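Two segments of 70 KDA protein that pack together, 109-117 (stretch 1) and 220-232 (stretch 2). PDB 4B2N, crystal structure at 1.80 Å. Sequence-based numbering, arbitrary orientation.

Stretch 1 (109-117) QPMALATSY
Stretch 2 220-232: LLASDMFRTTPIT

The contact joins a short strand-to-helix turn to the end of a helix and the segment after it, burying 572 Å² without one direct hydrogen bond across it; apolar packing and three waters do the work. Met-111, Ile-231 and Met-225 have the largest covered areas (99, 97 and 82 Å²); both methionines are buried, as suits apolar side chains. In stretch 1, Ala-112 and Leu-113 are extended (phi/psi -149/151 and -64/148), Leu-113 occupies the N-cap position right before the helix of Ala-114 to Tyr-117, and Tyr-117 N returns to Leu-113 O at 3.0 Å. The register runs in opposite senses, though not strictly antiparallel: Ala-112 CA lies 6.0 Å from Ile-231 CA, and Ser-116 CA 5.9 Å from Thr-228 CA.

Stretch 2 enters as a helix, phi/psi near -60/-45. Leu-221 (t, p) points sideways, but its CD2 reaches Met-111 CE at 3.7 Å. One turn on, Met-225 points toward stretch 1 with chi1 and chi2 both m and chi3 at -148°. Its CE meets Met-111 CE at 3.2 Å, and its SD lies 3.5 Å from Ala-112 CB. Met-111 (-114/-31; m, t, m) is long enough to reach both residues from a sideways CB, while the small Ala-112 lets the sulfur come close.

Arg-227 (-90/2) turns back along its own stretch to a salt bridge, NH2 to Asp-224 OD1 at 3.1 Å. The chain is then extended through Pro-230. Thr-228 (-86/171, chi1 p) points toward stretch 1: its OG1 donates to Met-225 O at 2.6 Å, while its CB packs 3.6 Å from Ser-116 CB. Ser-116 (-66/-40, chi1 m) is small enough for this approach and brings a hydroxyl to the waters.

Water 2 is the main polar joint. It accepts from Leu-113 N at 3.0 Å, donates to Thr-228 OG1 at 2.7 Å and to Thr-229 O at 2.5 Å, and hydrogen-bonds Ser-116 OG at 2.8 Å. Thr-229 (-54/123, chi1 m) has its N bound to water 3 at 2.9 Å, which also makes a weak bond to Ser-116 OG at 3.4 Å. Thr-229 CG2 lies 4.2 Å from CD1 of Leu-113 (m, t).

Pro-230 (-58/143) points away; Ile-231 (-68/-41; m, t) follows. Ile-231 CD1 lies 3.5 Å from Ala-112 N and 3.8 Å from Pro-110 CB, so the tip of its CG1-CD1 arm lies against the stretch 1 backbone and Pro-110 CB. Ile-231 N donates to water 1 at 2.7 Å, which donates to Met-111 O at 3.0 Å, bridging the backbones.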

# COMPACT_ATOMS: atom_id res chain seq x y z
N GLN A 109 12.73 -7.94 5.66
CA GLN A 109 13.68 -9.03 5.38
C GLN A 109 14.92 -8.65 4.56
O GLN A 109 14.78 -8.33 3.42
CB GLN A 109 12.88 -10.13 4.62
CG GLN A 109 13.76 -11.35 4.32
CD GLN A 109 14.30 -11.96 5.56
OE1 GLN A 109 13.51 -12.40 6.45
NE2 GLN A 109 15.61 -12.09 5.64
N PRO A 110 16.15 -8.78 5.12
CA PRO A 110 17.34 -8.50 4.30
C PRO A 110 17.44 -9.46 3.13
O PRO A 110 17.11 -10.65 3.28
CB PRO A 110 18.50 -8.79 5.26
CG PRO A 110 17.97 -8.37 6.60
CD PRO A 110 16.49 -8.80 6.56
N MET A 111 17.97 -9.00 2.00
CA MET A 111 18.03 -9.84 0.79
C MET A 111 19.44 -10.20 0.38
O MET A 111 19.63 -11.22 -0.23
CB MET A 111 17.28 -9.24 -0.39
CG MET A 111 15.84 -9.01 -0.06
SD MET A 111 14.92 -8.11 -1.35
CE MET A 111 16.11 -6.85 -1.77
N ALA A 112 20.41 -9.32 0.64
CA ALA A 112 21.78 -9.45 0.09
C ALA A 112 22.81 -8.87 1.04
O ALA A 112 22.53 -7.93 1.80
CB ALA A 112 21.83 -8.74 -1.27
N LEU A 113 24.03 -9.40 1.02
CA LEU A 113 25.15 -8.76 1.66
C LEU A 113 25.40 -7.44 0.97
O LEU A 113 25.16 -7.27 -0.26
CB LEU A 113 26.42 -9.65 1.48
CG LEU A 113 26.28 -11.07 2.04
CD1 LEU A 113 27.44 -11.87 1.43
CD2 LEU A 113 26.40 -11.11 3.56
N ALA A 114 25.88 -6.47 1.74
CA ALA A 114 26.26 -5.23 1.10
C ALA A 114 27.25 -5.41 -0.10
O ALA A 114 27.09 -4.78 -1.18
CB ALA A 114 26.79 -4.29 2.16
N THR A 115 28.20 -6.32 0.03
CA THR A 115 29.12 -6.53 -1.11
C THR A 115 28.45 -7.15 -2.32
O THR A 115 28.76 -6.81 -3.50
CB THR A 115 30.39 -7.31 -0.67
OG1 THR A 115 31.17 -6.39 0.11
CG2 THR A 115 31.24 -7.77 -1.90
N SER A 116 27.46 -8.00 -2.09
CA SER A 116 26.72 -8.53 -3.19
C SER A 116 25.93 -7.44 -3.92
O SER A 116 25.81 -7.47 -5.17
CB SER A 116 25.71 -9.54 -2.70
OG SER A 116 26.33 -10.71 -2.17
N TYR A 117 25.34 -6.53 -3.14
CA TYR A 117 24.64 -5.42 -3.73
C TYR A 117 25.62 -4.51 -4.53
O TYR A 117 25.36 -4.15 -5.66
CB TYR A 117 23.87 -4.57 -2.69
CG TYR A 117 23.47 -3.26 -3.29
CD1 TYR A 117 22.26 -3.14 -4.02
CD2 TYR A 117 24.27 -2.14 -3.16
CE1 TYR A 117 21.91 -1.95 -4.61
CE2 TYR A 117 23.93 -0.92 -3.73
CZ TYR A 117 22.72 -0.85 -4.45
OH TYR A 117 22.31 0.31 -5.00
N LEU A 220 11.75 -8.15 -9.99
CA LEU A 220 13.07 -8.11 -10.61
C LEU A 220 14.12 -7.94 -9.52
O LEU A 220 15.20 -8.55 -9.56
CB LEU A 220 13.10 -6.97 -11.60
CG LEU A 220 14.37 -6.82 -12.41
CD1 LEU A 220 14.74 -8.10 -13.16
CD2 LEU A 220 14.18 -5.67 -13.45
N LEU A 221 13.79 -7.16 -8.48
CA LEU A 221 14.79 -7.03 -7.37
C LEU A 221 15.00 -8.36 -6.68
O LEU A 221 16.15 -8.77 -6.42
CB LEU A 221 14.21 -6.04 -6.37
CG LEU A 221 15.01 -5.72 -5.12
CD1 LEU A 221 16.24 -4.94 -5.50
CD2 LEU A 221 14.07 -4.95 -4.16
N ALA A 222 13.90 -9.06 -6.40
CA ALA A 222 13.93 -10.39 -5.74
C ALA A 222 14.73 -11.38 -6.60
O ALA A 222 15.64 -12.09 -6.12
CB ALA A 222 12.46 -10.91 -5.50
N SER A 223 14.43 -11.37 -7.91
CA SER A 223 15.13 -12.28 -8.84
C SER A 223 16.62 -12.02 -8.87
O SER A 223 17.45 -12.98 -8.67
CB SER A 223 14.53 -12.12 -10.25
OG SER A 223 15.22 -12.99 -11.10
N ASP A 224 17.01 -10.75 -9.06
CA ASP A 224 18.43 -10.41 -9.02
C ASP A 224 19.06 -10.83 -7.70
O ASP A 224 20.15 -11.43 -7.67
CB ASP A 224 18.74 -8.93 -9.30
CG ASP A 224 18.38 -8.50 -10.73
OD1 ASP A 224 18.12 -9.35 -11.61
OD2 ASP A 224 18.40 -7.28 -10.95
N MET A 225 18.42 -10.43 -6.60
CA MET A 225 19.05 -10.62 -5.27
C MET A 225 19.24 -12.11 -4.96
O MET A 225 20.25 -12.52 -4.32
CB MET A 225 18.13 -9.99 -4.20
CG MET A 225 18.04 -8.50 -4.29
SD MET A 225 19.60 -7.86 -3.79
CE MET A 225 19.04 -6.32 -3.07
N PHE A 226 18.31 -12.89 -5.47
CA PHE A 226 18.26 -14.33 -5.23
C PHE A 226 19.55 -14.96 -5.78
O PHE A 226 20.01 -15.95 -5.23
CB PHE A 226 17.00 -15.04 -5.81
CG PHE A 226 17.10 -16.57 -5.73
CD1 PHE A 226 17.03 -17.19 -4.49
CD2 PHE A 226 17.33 -17.36 -6.86
CE1 PHE A 226 17.16 -18.58 -4.38
CE2 PHE A 226 17.50 -18.74 -6.74
CZ PHE A 226 17.40 -19.34 -5.52
N ARG A 227 20.12 -14.36 -6.85
CA ARG A 227 21.30 -14.94 -7.50
C ARG A 227 22.60 -14.44 -6.90
O ARG A 227 23.66 -14.75 -7.39
CB ARG A 227 21.31 -14.66 -9.01
CG ARG A 227 20.09 -15.24 -9.73
CD ARG A 227 20.28 -15.27 -11.25
NE ARG A 227 20.39 -13.96 -11.85
CZ ARG A 227 19.37 -13.10 -12.01
NH1 ARG A 227 18.11 -13.37 -11.60
NH2 ARG A 227 19.60 -11.94 -12.58
N THR A 228 22.52 -13.60 -5.86
CA THR A 228 23.71 -13.23 -5.15
C THR A 228 24.09 -14.22 -4.03
O THR A 228 23.30 -15.11 -3.68
CB THR A 228 23.56 -11.79 -4.55
OG1 THR A 228 22.64 -11.81 -3.44
CG2 THR A 228 23.19 -10.75 -5.66
N THR A 229 25.28 -14.05 -3.43
CA THR A 229 25.70 -14.94 -2.31
C THR A 229 24.69 -15.02 -1.18
O THR A 229 24.31 -13.98 -0.61
CB THR A 229 27.09 -14.56 -1.77
OG1 THR A 229 27.98 -14.68 -2.86
CG2 THR A 229 27.58 -15.50 -0.65
N PRO A 230 24.22 -16.24 -0.85
CA PRO A 230 23.15 -16.28 0.18
C PRO A 230 23.64 -15.59 1.49
O PRO A 230 24.81 -15.71 1.86
CB PRO A 230 22.89 -17.77 0.38
CG PRO A 230 23.33 -18.39 -0.95
CD PRO A 230 24.47 -17.56 -1.47
N ILE A 231 22.75 -14.87 2.18
CA ILE A 231 23.10 -14.25 3.44
C ILE A 231 23.31 -15.44 4.39
O ILE A 231 24.26 -15.47 5.20
CB ILE A 231 21.98 -13.35 3.98
CG1 ILE A 231 21.86 -12.12 3.12
CG2 ILE A 231 22.25 -12.90 5.41
CD1 ILE A 231 20.59 -11.39 3.48
N THR A 232 22.44 -16.45 4.28
CA THR A 232 22.64 -17.66 5.08
C THR A 232 22.88 -18.84 4.11
O THR A 232 22.04 -19.12 3.24
CB THR A 232 21.49 -17.87 6.08
OG1 THR A 232 20.33 -18.34 5.39
CG2 THR A 232 21.17 -16.52 6.75
O HOH W 1 20.81 -13.79 0.69
O HOH W 2 23.90 -11.53 -1.02
O HOH W 3 26.89 -12.28 -5.12